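Local coordinates for glutamate--cysteine ligase GshA (Methylobacillus flagellatus KT, PDB 3K1T), which probably acts as a ligase that joins glutamate to cysteine through the gamma-carboxylate, the ATP-dependent first step of glutathione synthesis, at residues P27-W32 against R401-G406; F55-V60 against G406-L411; R113-L118 against H150-E155. All coordinates share one frame; numbering follows the deposited sequence.

Contact 1 (P27-W32 against R401-G406); sequences PRIEHW and RFYAYG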
loop_
_atom_site.group_PDB
_atom_site.type_symbol
_atom_site.label_atom_id
_atom_site.label_comp_id
_atom_site.label_asym_id
_atom_site.label_seq_id
_atom_site.Cartn_x
_atom_site.Cartn_y
_atom_site.Cartn_z
ATOM N N PRO A 27 6.227 12.207 -13.094
ATOM C CA PRO A 27 7.375 11.464 -12.562
ATOM C C PRO A 27 8.407 12.336 -11.807
ATOM O O PRO A 27 8.985 11.898 -10.808
ATOM C CB PRO A 27 8.017 10.835 -13.804
ATOM C CG PRO A 27 7.185 11.266 -15.011
ATOM C CD PRO A 27 6.001 11.990 -14.544
ATOM N N ARG A 28 8.650 13.558 -12.280
ATOM C CA ARG A 28 9.545 14.463 -11.558
ATOM C C ARG A 28 9.052 14.746 -10.153
ATOM O O ARG A 28 9.855 14.754 -9.192
ATOM C CB ARG A 28 9.787 15.778 -12.336
ATOM C CG ARG A 28 9.965 17.029 -11.479
ATOM C CD ARG A 28 9.969 18.331 -12.307
ATOM N NE ARG A 28 11.296 18.571 -12.833
ATOM C CZ ARG A 28 11.781 18.045 -13.951
ATOM N NH1 ARG A 28 11.033 17.274 -14.733
ATOM N NH2 ARG A 28 13.025 18.325 -14.309
ATOM N N ILE A 29 7.759 14.979 -10.016
ATOM C CA ILE A 29 7.129 15.210 -8.721
ATOM C C ILE A 29 7.264 14.001 -7.785
ATOM O O ILE A 29 7.649 14.148 -6.623
ATOM C CB ILE A 29 5.655 15.615 -8.889
ATOM C CG1 ILE A 29 5.556 17.036 -9.508
ATOM C CG2 ILE A 29 4.835 15.499 -7.529
ATOM C CD1 ILE A 29 4.179 17.311 -10.124
ATOM N N GLU A 30 6.941 12.808 -8.279
ATOM C CA GLU A 30 7.010 11.620 -7.446
ATOM C C GLU A 30 8.475 11.288 -7.036
ATOM O O GLU A 30 8.743 10.909 -5.881
ATOM C CB GLU A 30 6.329 10.443 -8.131
ATOM C CG GLU A 30 4.844 10.696 -8.373
ATOM C CD GLU A 30 4.021 10.904 -7.106
ATOM O OE1 GLU A 30 4.468 10.539 -5.989
ATOM O OE2 GLU A 30 2.906 11.459 -7.230
ATOM N N HIS A 31 9.408 11.476 -7.957
ATOM C CA HIS A 31 10.826 11.339 -7.635
ATOM C C HIS A 31 11.246 12.353 -6.576
ATOM O O HIS A 31 11.938 12.012 -5.612
ATOM C CB HIS A 31 11.689 11.525 -8.887
ATOM C CG HIS A 31 13.144 11.467 -8.600
ATOM N ND1 HIS A 31 13.914 12.597 -8.432
ATOM C CD2 HIS A 31 13.953 10.414 -8.343
ATOM C CE1 HIS A 31 15.156 12.236 -8.157
ATOM N NE2 HIS A 31 15.209 10.921 -8.103
ATOM N N TRP A 32 10.761 13.594 -6.701
ATOM C CA TRP A 32 11.091 14.622 -5.705
ATOM C C TRP A 32 10.552 14.236 -4.324
ATOM O O TRP A 32 11.272 14.320 -3.325
ATOM C CB TRP A 32 10.557 15.980 -6.172
ATOM C CG TRP A 32 10.846 17.121 -5.236
ATOM C CD1 TRP A 32 11.957 17.906 -5.231
ATOM C CD2 TRP A 32 9.995 17.620 -4.202
ATOM N NE1 TRP A 32 11.864 18.853 -4.264
ATOM C CE2 TRP A 32 10.672 18.704 -3.602
ATOM C CE3 TRP A 32 8.738 17.256 -3.718
ATOM C CZ2 TRP A 32 10.127 19.438 -2.552
ATOM C CZ3 TRP A 32 8.185 17.998 -2.701
ATOM C CH2 TRP A 32 8.889 19.083 -2.118
ATOM N N ARG A 401 -8.151 16.074 -10.573
ATOM C CA ARG A 401 -8.467 16.907 -9.439
ATOM C C ARG A 401 -7.960 16.243 -8.154
ATOM O O ARG A 401 -7.311 16.901 -7.305
ATOM C CB ARG A 401 -9.985 17.143 -9.365
ATOM C CG ARG A 401 -10.480 17.846 -8.050
ATOM C CD ARG A 401 -10.435 19.329 -8.126
ATOM N NE ARG A 401 -11.427 19.878 -9.066
ATOM C CZ ARG A 401 -12.693 20.160 -8.808
ATOM N NH1 ARG A 401 -13.203 19.966 -7.604
ATOM N NH2 ARG A 401 -13.473 20.636 -9.782
ATOM N N PHE A 402 -8.264 14.950 -7.995
ATOM C CA PHE A 402 -7.887 14.238 -6.760
ATOM C C PHE A 402 -6.398 13.973 -6.655
ATOM O O PHE A 402 -5.843 13.993 -5.550
ATOM C CB PHE A 402 -8.818 13.008 -6.505
ATOM C CG PHE A 402 -10.100 13.420 -5.876
ATOM C CD1 PHE A 402 -11.134 13.957 -6.649
ATOM C CD2 PHE A 402 -10.239 13.431 -4.506
ATOM C CE1 PHE A 402 -12.288 14.417 -6.077
ATOM C CE2 PHE A 402 -11.411 13.888 -3.920
ATOM C CZ PHE A 402 -12.424 14.397 -4.707
ATOM N N TYR A 403 -5.722 13.794 -7.798
ATOM C CA TYR A 403 -4.270 13.742 -7.807
ATOM C C TYR A 403 -3.697 15.061 -7.257
ATOM O O TYR A 403 -2.777 15.039 -6.393
ATOM C CB TYR A 403 -3.671 13.406 -9.194
ATOM C CG TYR A 403 -2.163 13.385 -9.189
ATOM C CD1 TYR A 403 -1.461 12.404 -8.491
ATOM C CD2 TYR A 403 -1.419 14.341 -9.884
ATOM C CE1 TYR A 403 -0.083 12.370 -8.467
ATOM C CE2 TYR A 403 0.002 14.323 -9.849
ATOM C CZ TYR A 403 0.658 13.336 -9.128
ATOM O OH TYR A 403 2.055 13.300 -9.085
ATOM N N ALA A 404 -4.230 16.192 -7.740
ATOM C CA ALA A 404 -3.805 17.497 -7.244
ATOM C C ALA A 404 -4.077 17.642 -5.734
ATOM O O ALA A 404 -3.220 18.130 -5.007
ATOM C CB ALA A 404 -4.463 18.669 -8.040
ATOM N N TYR A 405 -5.233 17.186 -5.262
ATOM C CA TYR A 405 -5.504 17.213 -3.817
ATOM C C TYR A 405 -4.424 16.418 -3.050
ATOM O O TYR A 405 -3.927 16.862 -1.990
ATOM C CB TYR A 405 -6.889 16.636 -3.492
ATOM C CG TYR A 405 -8.080 17.506 -3.858
ATOM C CD1 TYR A 405 -7.921 18.719 -4.491
ATOM C CD2 TYR A 405 -9.383 17.097 -3.567
ATOM C CE1 TYR A 405 -9.043 19.522 -4.818
ATOM C CE2 TYR A 405 -10.497 17.891 -3.892
ATOM C CZ TYR A 405 -10.312 19.106 -4.511
ATOM O OH TYR A 405 -11.391 19.912 -4.852
ATOM N N GLY A 406 -4.087 15.240 -3.559
ATOM C CA GLY A 406 -3.087 14.399 -2.887
ATOM C C GLY A 406 -1.680 14.975 -2.922
ATOM O O GLY A 406 -0.891 14.764 -1.992
#
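Tyr-403 reaches across from the helix of 401-406 and gives its phenolic hydrogen to Glu-30 on the helix of 27-32, with OH 2.7 Å from OE2. The carboxylate oxygen sits at the edge of the phenol ring and in its plane, whereas the carboxylate itself is turned 52° from that ring. The hydroxyl meets OE2 on its anti side and somewhat out of the carboxylate plane. A second, looser touch comes from Ile-29, whose CG2 methyl lies 3.9 Å from the same Tyr-403 OH, so one hydroxyl is held by an acid and brushed by a methyl.

Side-chain length makes this possible. The nearest CA atoms, those of Ile-29 and Ala-404, are 11.3 Å apart, too far for the backbones to pack, and the gap is bridged by Glu-30 and Tyr-403, arriving from opposite directions. Tyr-403 extends with CG anti to its backbone N (chi1 179°), while the Glu-30 chain bends at chi2 to bring its carboxylate round to the phenol.

In the next shell, the other carboxylate oxygen of Glu-30, OE1, forms a salt bridge with Arg-410, one helical turn beyond the 401-406 segment. The buried acid is thereby gripped through both oxygens by a single helix, and the nearby positive charge would be expected to favour its ionised form. Leu-22 of helix 13-23 touches both Ile-29 and Ala-404, and Met-85 of the second subunit packs on Glu-30. The arrangement is that of a buried polar bridge between two helices, here tying helix 26-40, near the start of the chain, to the C-terminal helix 398-421.

Contact 2 (F55-V60 against G406-L411); sequences FKLAPV and GVVARL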
loop_
_atom_site.group_PDB
_atom_site.type_symbol
_atom_site.label_atom_id
_atom_site.label_comp_id
_atom_site.label_asym_id
_atom_site.label_seq_id
_atom_site.Cartn_x
_atom_site.Cartn_y
_atom_site.Cartn_z
ATOM N N PHE A 55 -9.337 29.760 -7.988
ATOM C CA PHE A 55 -8.144 30.584 -8.216
ATOM C C PHE A 55 -6.936 30.219 -7.322
ATOM O O PHE A 55 -5.845 30.835 -7.426
ATOM C CB PHE A 55 -8.513 32.069 -8.083
ATOM C CG PHE A 55 -9.035 32.468 -6.737
ATOM C CD1 PHE A 55 -8.161 32.637 -5.658
ATOM C CD2 PHE A 55 -10.380 32.725 -6.551
ATOM C CE1 PHE A 55 -8.626 33.029 -4.419
ATOM C CE2 PHE A 55 -10.857 33.123 -5.301
ATOM C CZ PHE A 55 -9.985 33.290 -4.246
ATOM N N LYS A 56 -7.116 29.198 -6.487
ATOM C CA LYS A 56 -6.135 28.789 -5.493
ATOM C C LYS A 56 -6.516 27.401 -4.978
ATOM O O LYS A 56 -7.696 27.087 -4.883
ATOM C CB LYS A 56 -6.230 29.792 -4.285
ATOM C CG LYS A 56 -5.142 29.725 -3.383
ATOM C CD LYS A 56 -5.022 30.923 -2.509
ATOM C CE LYS A 56 -3.807 30.782 -1.651
ATOM N NZ LYS A 56 -2.971 32.016 -1.734
ATOM N N LEU A 57 -5.528 26.585 -4.604
ATOM C CA LEU A 57 -5.753 25.297 -3.957
ATOM C C LEU A 57 -4.732 25.168 -2.813
ATOM O O LEU A 57 -3.555 25.015 -3.067
ATOM C CB LEU A 57 -5.624 24.130 -4.948
ATOM C CG LEU A 57 -5.792 22.736 -4.343
ATOM C CD1 LEU A 57 -7.210 22.497 -3.739
ATOM C CD2 LEU A 57 -5.415 21.671 -5.423
ATOM N N ALA A 58 -5.194 25.281 -1.572
ATOM C CA ALA A 58 -4.292 25.460 -0.439
ATOM C C ALA A 58 -4.719 24.647 0.771
ATOM O O ALA A 58 -5.915 24.429 1.012
ATOM C CB ALA A 58 -4.138 27.003 -0.063
ATOM N N PRO A 59 -3.735 24.162 1.525
ATOM C CA PRO A 59 -4.055 23.539 2.793
ATOM C C PRO A 59 -4.364 24.569 3.868
ATOM O O PRO A 59 -3.705 25.630 3.936
ATOM C CB PRO A 59 -2.777 22.751 3.125
ATOM C CG PRO A 59 -1.679 23.607 2.543
ATOM C CD PRO A 59 -2.272 24.256 1.298
ATOM N N VAL A 60 -5.362 24.266 4.690
ATOM C CA VAL A 60 -5.792 25.158 5.752
ATOM C C VAL A 60 -5.727 24.563 7.156
ATOM O O VAL A 60 -5.976 25.292 8.134
ATOM C CB VAL A 60 -7.199 25.713 5.505
ATOM C CG1 VAL A 60 -7.225 26.549 4.202
ATOM C CG2 VAL A 60 -8.254 24.561 5.491
ATOM N N GLY A 406 -4.087 15.240 -3.559
ATOM C CA GLY A 406 -3.087 14.399 -2.887
ATOM C C GLY A 406 -1.680 14.975 -2.922
ATOM O O GLY A 406 -0.891 14.764 -1.992
ATOM N N VAL A 407 -1.351 15.719 -3.978
ATOM C CA VAL A 407 -0.061 16.414 -4.043
ATOM C C VAL A 407 0.036 17.541 -2.964
ATOM O O VAL A 407 0.995 17.604 -2.172
ATOM C CB VAL A 407 0.206 16.977 -5.450
ATOM C CG1 VAL A 407 1.389 17.974 -5.422
ATOM C CG2 VAL A 407 0.449 15.845 -6.472
ATOM N N VAL A 408 -0.983 18.392 -2.889
ATOM C CA VAL A 408 -0.953 19.499 -1.945
ATOM C C VAL A 408 -1.015 18.952 -0.511
ATOM O O VAL A 408 -0.319 19.445 0.380
ATOM C CB VAL A 408 -2.076 20.511 -2.217
ATOM C CG1 VAL A 408 -2.035 21.675 -1.187
ATOM C CG2 VAL A 408 -1.947 21.042 -3.712
ATOM N N ALA A 409 -1.777 17.889 -0.302
ATOM C CA ALA A 409 -1.803 17.245 1.035
ATOM C C ALA A 409 -0.464 16.683 1.457
ATOM O O ALA A 409 -0.056 16.848 2.616
ATOM C CB ALA A 409 -2.874 16.148 1.105
ATOM N N ARG A 410 0.260 16.085 0.520
ATOM C CA ARG A 410 1.609 15.604 0.787
ATOM C C ARG A 410 2.651 16.740 1.004
ATOM O O ARG A 410 3.590 16.568 1.766
ATOM C CB ARG A 410 2.059 14.608 -0.276
ATOM C CG ARG A 410 1.355 13.216 -0.130
ATOM C CD ARG A 410 1.850 12.272 -1.196
ATOM N NE ARG A 410 1.366 12.662 -2.523
ATOM C CZ ARG A 410 1.977 12.343 -3.680
ATOM N NH1 ARG A 410 3.065 11.566 -3.721
ATOM N NH2 ARG A 410 1.457 12.720 -4.819
ATOM N N LEU A 411 2.494 17.877 0.347
ATOM C CA LEU A 411 3.337 19.058 0.652
ATOM C C LEU A 411 3.111 19.514 2.083
ATOM O O LEU A 411 4.071 19.812 2.803
ATOM C CB LEU A 411 3.066 20.213 -0.323
ATOM C CG LEU A 411 3.374 19.973 -1.805
ATOM C CD1 LEU A 411 2.874 21.220 -2.636
ATOM C CD2 LEU A 411 4.870 19.760 -1.997
#
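Val-408 meets strand 57-60 with both of its methyls, each turned to a different residue. CG1 points at the ring of Pro-59, with CD as the nearest atom at 3.6 Å, and the two side chains cross at about a right angle. CG2 goes to Leu-57, whose CD2 methyl lies 3.9 Å away on an oblique approach. The fork of the valine explains the division: with chi1 at 179°, CG1 stands opposite the backbone N and CG2 opposite the carbonyl carbon, and the intervening Ala-58 directs its CB away from the helix.

Strand and helix run in broadly the same direction, 41° apart, with their axes 8.3 Å from one another. This is helix-on-sheet packing: the C-terminal helix 398-421 lies against a face of the antiparallel sheet in which strand 57-63 pairs with strand 45-52. Leu-50 of that neighbouring strand touches both Pro-59 and Val-408, while Tyr-215 of helix 210-226 also rests on the proline.

Arg-410 belongs to another face of the helix and folds back along it. Its NE bonds Gly-406 O at 3.1 Å; the oxygen lies nearly in the guanidinium plane, whereas NE stands well above the carbonyl plane. That oxygen also takes the helical bond from Arg-410 N on the opposite face, so two donors from one residue grip it, and Phe-33 makes a cation-pi contact with the guanidinium.

Contact 3 (R113-L118 against H150-E155); sequences RNVHAL and HSILLE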
loop_
_atom_site.group_PDB
_atom_site.type_symbol
_atom_site.label_atom_id
_atom_site.label_comp_id
_atom_site.label_asym_id
_atom_site.label_seq_id
_atom_site.Cartn_x
_atom_site.Cartn_y
_atom_site.Cartn_z
ATOM N N ARG A 113 -16.866 5.907 17.076
ATOM C CA ARG A 113 -16.796 5.183 15.803
ATOM C C ARG A 113 -15.445 5.311 15.116
ATOM O O ARG A 113 -14.954 4.329 14.525
ATOM C CB ARG A 113 -17.911 5.634 14.844
ATOM C CG ARG A 113 -19.286 5.279 15.373
ATOM C CD ARG A 113 -20.381 5.871 14.534
ATOM N NE ARG A 113 -21.659 5.490 15.127
ATOM C CZ ARG A 113 -22.852 5.915 14.728
ATOM N NH1 ARG A 113 -22.963 6.755 13.698
ATOM N NH2 ARG A 113 -23.941 5.474 15.366
ATOM N N ASN A 114 -14.846 6.499 15.194
ATOM C CA ASN A 114 -13.466 6.672 14.731
ATOM C C ASN A 114 -12.503 5.732 15.454
ATOM O O ASN A 114 -11.662 5.084 14.834
ATOM C CB ASN A 114 -13.019 8.108 14.931
ATOM C CG ASN A 114 -11.541 8.276 14.887
ATOM O OD1 ASN A 114 -10.918 8.208 13.796
ATOM N ND2 ASN A 114 -10.933 8.504 16.090
ATOM N N VAL A 115 -12.604 5.681 16.774
ATOM C CA VAL A 115 -11.752 4.777 17.543
ATOM C C VAL A 115 -11.879 3.340 17.114
ATOM O O VAL A 115 -10.847 2.677 16.911
ATOM C CB VAL A 115 -11.938 4.926 19.056
ATOM C CG1 VAL A 115 -11.011 3.885 19.818
ATOM C CG2 VAL A 115 -11.581 6.399 19.443
ATOM N N HIS A 116 -13.099 2.866 16.939
ATOM C CA HIS A 116 -13.334 1.512 16.444
ATOM C C HIS A 116 -12.713 1.262 15.058
ATOM O O HIS A 116 -12.042 0.245 14.850
ATOM C CB HIS A 116 -14.815 1.189 16.403
ATOM C CG HIS A 116 -15.118 -0.125 15.763
ATOM N ND1 HIS A 116 -15.147 -1.307 16.472
ATOM C CD2 HIS A 116 -15.405 -0.448 14.477
ATOM C CE1 HIS A 116 -15.412 -2.305 15.645
ATOM N NE2 HIS A 116 -15.563 -1.809 14.425
ATOM N N ALA A 117 -12.928 2.199 14.135
ATOM C CA ALA A 117 -12.392 2.097 12.748
ATOM C C ALA A 117 -10.875 2.097 12.721
ATOM O O ALA A 117 -10.255 1.302 12.009
ATOM C CB ALA A 117 -12.944 3.270 11.890
ATOM N N LEU A 118 -10.263 3.001 13.504
ATOM C CA LEU A 118 -8.812 3.057 13.635
ATOM C C LEU A 118 -8.216 1.777 14.241
ATOM O O LEU A 118 -7.230 1.209 13.734
ATOM C CB LEU A 118 -8.387 4.299 14.428
ATOM C CG LEU A 118 -6.900 4.451 14.697
ATOM C CD1 LEU A 118 -5.981 4.470 13.442
ATOM C CD2 LEU A 118 -6.681 5.730 15.559
ATOM N N HIS A 150 -22.026 -2.221 17.903
ATOM C CA HIS A 150 -20.669 -2.449 18.428
ATOM C C HIS A 150 -20.403 -1.638 19.691
ATOM O O HIS A 150 -21.188 -0.771 20.084
ATOM C CB HIS A 150 -19.602 -2.035 17.414
ATOM C CG HIS A 150 -19.672 -2.781 16.128
ATOM N ND1 HIS A 150 -20.659 -3.712 15.858
ATOM C CD2 HIS A 150 -18.907 -2.700 15.011
ATOM C CE1 HIS A 150 -20.480 -4.190 14.639
ATOM N NE2 HIS A 150 -19.426 -3.591 14.103
ATOM N N SER A 151 -19.271 -1.934 20.313
ATOM C CA SER A 151 -18.793 -1.124 21.408
ATOM C C SER A 151 -17.271 -1.139 21.441
ATOM O O SER A 151 -16.637 -1.978 20.810
ATOM C CB SER A 151 -19.401 -1.627 22.723
ATOM O OG SER A 151 -18.825 -2.853 23.068
ATOM N N ILE A 152 -16.693 -0.165 22.114
ATOM C CA ILE A 152 -15.276 -0.177 22.333
ATOM C C ILE A 152 -15.052 -0.297 23.855
ATOM O O ILE A 152 -15.914 0.081 24.670
ATOM C CB ILE A 152 -14.555 1.040 21.719
ATOM C CG1 ILE A 152 -14.843 2.315 22.486
ATOM C CG2 ILE A 152 -14.917 1.240 20.207
ATOM C CD1 ILE A 152 -13.976 3.474 22.020
ATOM N N LEU A 153 -13.917 -0.859 24.216
ATOM C CA LEU A 153 -13.546 -1.069 25.616
ATOM C C LEU A 153 -12.433 -0.074 25.943
ATOM O O LEU A 153 -11.359 -0.146 25.326
ATOM C CB LEU A 153 -13.026 -2.490 25.797
ATOM C CG LEU A 153 -12.376 -2.790 27.161
ATOM C CD1 LEU A 153 -13.358 -2.521 28.302
ATOM C CD2 LEU A 153 -11.859 -4.208 27.192
ATOM N N LEU A 154 -12.689 0.819 26.892
ATOM C CA LEU A 154 -11.696 1.773 27.401
ATOM C C LEU A 154 -11.206 1.283 28.726
ATOM O O LEU A 154 -12.020 0.903 29.596
ATOM C CB LEU A 154 -12.279 3.165 27.626
ATOM C CG LEU A 154 -12.817 4.044 26.512
ATOM C CD1 LEU A 154 -13.099 5.446 27.069
ATOM C CD2 LEU A 154 -11.891 4.126 25.343
ATOM N N GLU A 155 -9.886 1.270 28.892
ATOM C CA GLU A 155 -9.258 0.823 30.122
ATOM C C GLU A 155 -8.366 1.958 30.659
ATOM O O GLU A 155 -7.632 2.591 29.876
ATOM C CB GLU A 155 -8.439 -0.423 29.858
ATOM C CG GLU A 155 -9.217 -1.611 29.257
ATOM C CD GLU A 155 -8.298 -2.726 28.749
ATOM O OE1 GLU A 155 -7.583 -3.304 29.611
ATOM O OE2 GLU A 155 -8.304 -3.020 27.509
#
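His-116 and Ile-152 mark the closest backbone approach, their CA atoms 6.4 Å apart where the helix of 113-118 passes the start of strand 151-155. His-150 lies in the loop just before that strand. It and Ile-152, two residues apart in extended chain, both direct CB toward the helix, while Ser-151 between them faces away. On the helix, the adjoining Val-115 and His-116 receive them.

Ile-152 spreads its two branches over both helix residues. CD1 comes to rest 3.7 Å from Val-115 CG1, the side chains crossing at about a right angle, while CG2 packs 3.8 Å from His-116 CB. This spread follows from the isoleucine's first torsion (chi1 72°), which wedges CG1 between the backbone N and the carbonyl carbon. With an alanine here both branches go, which would probably open a gap beside Val-115 and leave the base of the His-116 side chain with less to rest against.

The imidazoles of His-116 and His-150 meet obliquely, with centroids 5.0 Å apart and planes at 53°. His-116 NE2 approaches the edge of the His-150 ring, close to its plane, at 3.5 Å from CD2. Deeper in, Ile-131 of strand 128-133 touches both Val-115 and Ile-152, placing helix 109-124 against the mixed sheet that contains strands 128-133 and 151-160.

The contact therefore grades from buried hydrocarbon to a more open imidazole pair at its rim. No hydrogen bond links the rings, whose NE2 atoms are 4.3 Å apart, and protonation of both would probably be disfavoured, although a bound sulfate near His-116, probably from the crystallisation liquor, might offset some positive charge.

Contacts 1 and 2 are buried neighbours that share Gly-406 and use successive turns of helix 398-421, one facing helix 26-40 and the other the antiparallel sheet. They touch directly, in part through packing of Trp-32 on Leu-411 and Tyr-405 on Leu-57. The same helix thus carries a polar link on one side and a purely apolar one on another. Contact 3 stands apart, its centre about 31 Å from that of contact 2 and across the middle of the chain, on a different sheet. Joining segments much closer in sequence, it is only partly buried and combines an aliphatic interior with histidines toward solvent.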